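Long-range contact in protein involved in catabolism of external DNA (Legionella pneumophila subsp. pneumophila, PDB 2OO3), which probably methylates N6 of a single adenine, position 2030, in 23S ribosomal RNA, with S-adenosyl-L-methionine as methyl donor: residues 219-224 against 243-248. Numbering follows the deposited sequence.
Sequences KSVRIE and INPPYT. With SO4 (sulfate ion), chain C.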
loop_
_atom_site.group_PDB
_atom_site.type_symbol
_atom_site.label_atom_id
_atom_site.label_comp_id
_atom_site.label_asym_id
_atom_site.label_seq_id
_atom_site.Cartn_x
_atom_site.Cartn_y
_atom_site.Cartn_z
ATOM N N LYS A 219 -13.437 -6.613 12.063
ATOM C CA LYS A 219 -13.721 -6.812 10.630
ATOM C C LYS A 219 -12.417 -6.471 9.920
ATOM O O LYS A 219 -12.257 -5.361 9.364
ATOM C CB LYS A 219 -14.835 -5.895 10.117
ATOM C CG LYS A 219 -16.229 -6.169 10.694
ATOM C CD LYS A 219 -17.270 -5.329 9.933
ATOM C CE LYS A 219 -18.219 -4.630 10.870
ATOM N NZ LYS A 219 -17.621 -3.405 11.477
ATOM N N SER A 220 -11.474 -7.404 9.968
ATOM C CA SER A 220 -10.093 -7.086 9.592
ATOM C C SER A 220 -9.460 -8.277 8.881
ATOM O O SER A 220 -9.907 -9.428 9.047
ATOM C CB SER A 220 -9.300 -6.782 10.871
ATOM O OG SER A 220 -9.188 -7.964 11.666
ATOM N N VAL A 221 -8.452 -8.012 8.063
ATOM C CA VAL A 221 -7.618 -9.078 7.546
ATOM C C VAL A 221 -6.167 -8.627 7.656
ATOM O O VAL A 221 -5.842 -7.429 7.469
ATOM C CB VAL A 221 -8.047 -9.569 6.116
ATOM C CG1 VAL A 221 -7.890 -8.459 5.047
ATOM C CG2 VAL A 221 -7.232 -10.779 5.698
ATOM N N ARG A 222 -5.307 -9.570 8.019
ATOM C CA ARG A 222 -3.886 -9.314 8.078
ATOM C C ARG A 222 -3.244 -10.202 7.031
ATOM O O ARG A 222 -3.575 -11.387 6.961
ATOM C CB ARG A 222 -3.369 -9.672 9.476
ATOM C CG ARG A 222 -1.920 -10.094 9.444
ATOM C CD ARG A 222 -1.255 -9.981 10.772
ATOM N NE ARG A 222 -1.540 -11.073 11.675
ATOM C CZ ARG A 222 -0.597 -11.783 12.320
ATOM N NH1 ARG A 222 0.709 -11.552 12.146
ATOM N NH2 ARG A 222 -0.966 -12.739 13.153
ATOM N N ILE A 223 -2.391 -9.632 6.176
ATOM C CA ILE A 223 -1.646 -10.416 5.209
ATOM C C ILE A 223 -0.143 -10.171 5.416
ATOM O O ILE A 223 0.272 -9.059 5.779
ATOM C CB ILE A 223 -2.103 -10.103 3.770
ATOM C CG1 ILE A 223 -1.741 -8.660 3.393
ATOM C CG2 ILE A 223 -3.633 -10.345 3.651
ATOM C CD1 ILE A 223 -1.940 -8.329 1.874
ATOM N N GLU A 224 0.674 -11.216 5.269
ATOM C CA GLU A 224 2.112 -11.039 5.443
ATOM C C GLU A 224 2.835 -11.882 4.419
ATOM O O GLU A 224 2.309 -12.885 3.970
ATOM C CB GLU A 224 2.584 -11.419 6.857
ATOM C CG GLU A 224 2.002 -10.547 7.944
ATOM C CD GLU A 224 2.627 -10.783 9.322
ATOM O OE1 GLU A 224 3.465 -11.716 9.457
ATOM O OE2 GLU A 224 2.257 -10.045 10.254
ATOM N N ILE A 243 -8.761 -2.917 7.525
ATOM C CA ILE A 243 -10.056 -2.837 8.197
ATOM C C ILE A 243 -11.135 -2.595 7.150
ATOM O O ILE A 243 -10.984 -1.742 6.268
ATOM C CB ILE A 243 -10.083 -1.699 9.213
ATOM C CG1 ILE A 243 -8.977 -1.927 10.270
ATOM C CG2 ILE A 243 -11.485 -1.580 9.895
ATOM C CD1 ILE A 243 -8.712 -0.700 11.214
ATOM N N ASN A 244 -12.209 -3.368 7.257
ATOM C CA ASN A 244 -13.298 -3.385 6.287
ATOM C C ASN A 244 -12.843 -3.857 4.912
ATOM O O ASN A 244 -13.107 -3.204 3.899
ATOM C CB ASN A 244 -13.979 -2.012 6.270
ATOM C CG ASN A 244 -14.663 -1.712 7.611
ATOM O OD1 ASN A 244 -15.229 -2.617 8.249
ATOM N ND2 ASN A 244 -14.603 -0.463 8.048
ATOM N N PRO A 245 -12.139 -5.006 4.863
ATOM C CA PRO A 245 -11.693 -5.401 3.543
ATOM C C PRO A 245 -12.873 -5.809 2.644
ATOM O O PRO A 245 -13.931 -6.251 3.153
ATOM C CB PRO A 245 -10.784 -6.601 3.820
ATOM C CG PRO A 245 -11.340 -7.199 5.104
ATOM C CD PRO A 245 -11.731 -5.970 5.912
ATOM N N PRO A 246 -12.704 -5.650 1.320
ATOM C CA PRO A 246 -13.760 -5.965 0.371
ATOM C C PRO A 246 -14.077 -7.427 0.328
ATOM O O PRO A 246 -13.221 -8.299 0.638
ATOM C CB PRO A 246 -13.167 -5.552 -0.967
ATOM C CG PRO A 246 -12.064 -4.529 -0.598
ATOM C CD PRO A 246 -11.499 -5.154 0.637
ATOM N N TYR A 247 -15.351 -7.656 0.037
ATOM C CA TYR A 247 -15.853 -8.860 -0.575
ATOM C C TYR A 247 -14.909 -9.461 -1.621
ATOM O O TYR A 247 -14.625 -8.844 -2.683
ATOM C CB TYR A 247 -17.190 -8.531 -1.276
ATOM C CG TYR A 247 -18.028 -9.750 -1.606
ATOM C CD1 TYR A 247 -18.354 -10.693 -0.613
ATOM C CD2 TYR A 247 -18.492 -9.970 -2.916
ATOM C CE1 TYR A 247 -19.129 -11.830 -0.918
ATOM C CE2 TYR A 247 -19.262 -11.093 -3.231
ATOM C CZ TYR A 247 -19.576 -12.015 -2.229
ATOM O OH TYR A 247 -20.348 -13.113 -2.541
ATOM N N THR A 248 -14.457 -10.665 -1.312
ATOM C CA THR A 248 -13.632 -11.496 -2.182
ATOM C C THR A 248 -12.131 -11.198 -2.081
ATOM O O THR A 248 -11.318 -11.920 -2.665
ATOM C CB THR A 248 -14.069 -11.475 -3.681
ATOM O OG1 THR A 248 -13.659 -10.234 -4.277
ATOM C CG2 THR A 248 -15.599 -11.686 -3.843
HETATM S S SO4 C . -16.229 -4.241 15.060
HETATM O O1 SO4 C . -15.841 -4.206 13.654
HETATM O O2 SO4 C . -16.119 -2.888 15.605
HETATM O O3 SO4 C . -17.614 -4.699 15.144
HETATM O O4 SO4 C . -15.357 -5.115 15.835
HETATM O O HOH W 1 -15.216 -2.356 11.129
#
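Lys-219 O takes the backbone N-H of Asn-244 in a nearly straight hydrogen bond (N to O 2.9 Å, 170° at the hydrogen). The same oxygen receives a CA-H...O contact from Ile-243 CA at 3.5 Å and lies against CD of Pro-245, so three successive residues gather round one carbonyl. Next to it, Ser-220 and Ile-243 form an antiparallel non-hydrogen-bonded pair with CA atoms 4.5 Å apart and side chains on the same face of the sheet. On the other face Val-221 meets Pro-245 obliquely: CG1, set between the backbone N and the carbonyl carbon (chi1 64°), touches ring atoms CB and CG, each at 3.7 Å.

At the outer end the Lys-219 chain passes Asn-244, its CB and CD both 3.8 Å from OD1, and then bends at chi3 and chi4. A water joins the two polar tips, accepting from Lys-219 NZ and donating to Asn-244 OD1. Lys-219 NZ also donates to O1 of a sulfate ion, probably from the crystallisation liquor, at 2.9 Å; Ser-217, Ser-218 and Lys-278 bind this ion too. The Asn-244 amide is held by two further bonds, ND2 donating to the backbone oxygens of Ser-190 and Gly-192, while Tyr-186 of helix 174-188 touches Lys-219, Ile-243 and Asn-244.

Here strand 237-243 ends beside the start of strand 220-226 and the chain turns off toward helix 249-263, in the antiparallel part of the mixed sheet, whose 3-2-1-4-5-7-6 core order is that of Rossmann-like class I methyltransferases.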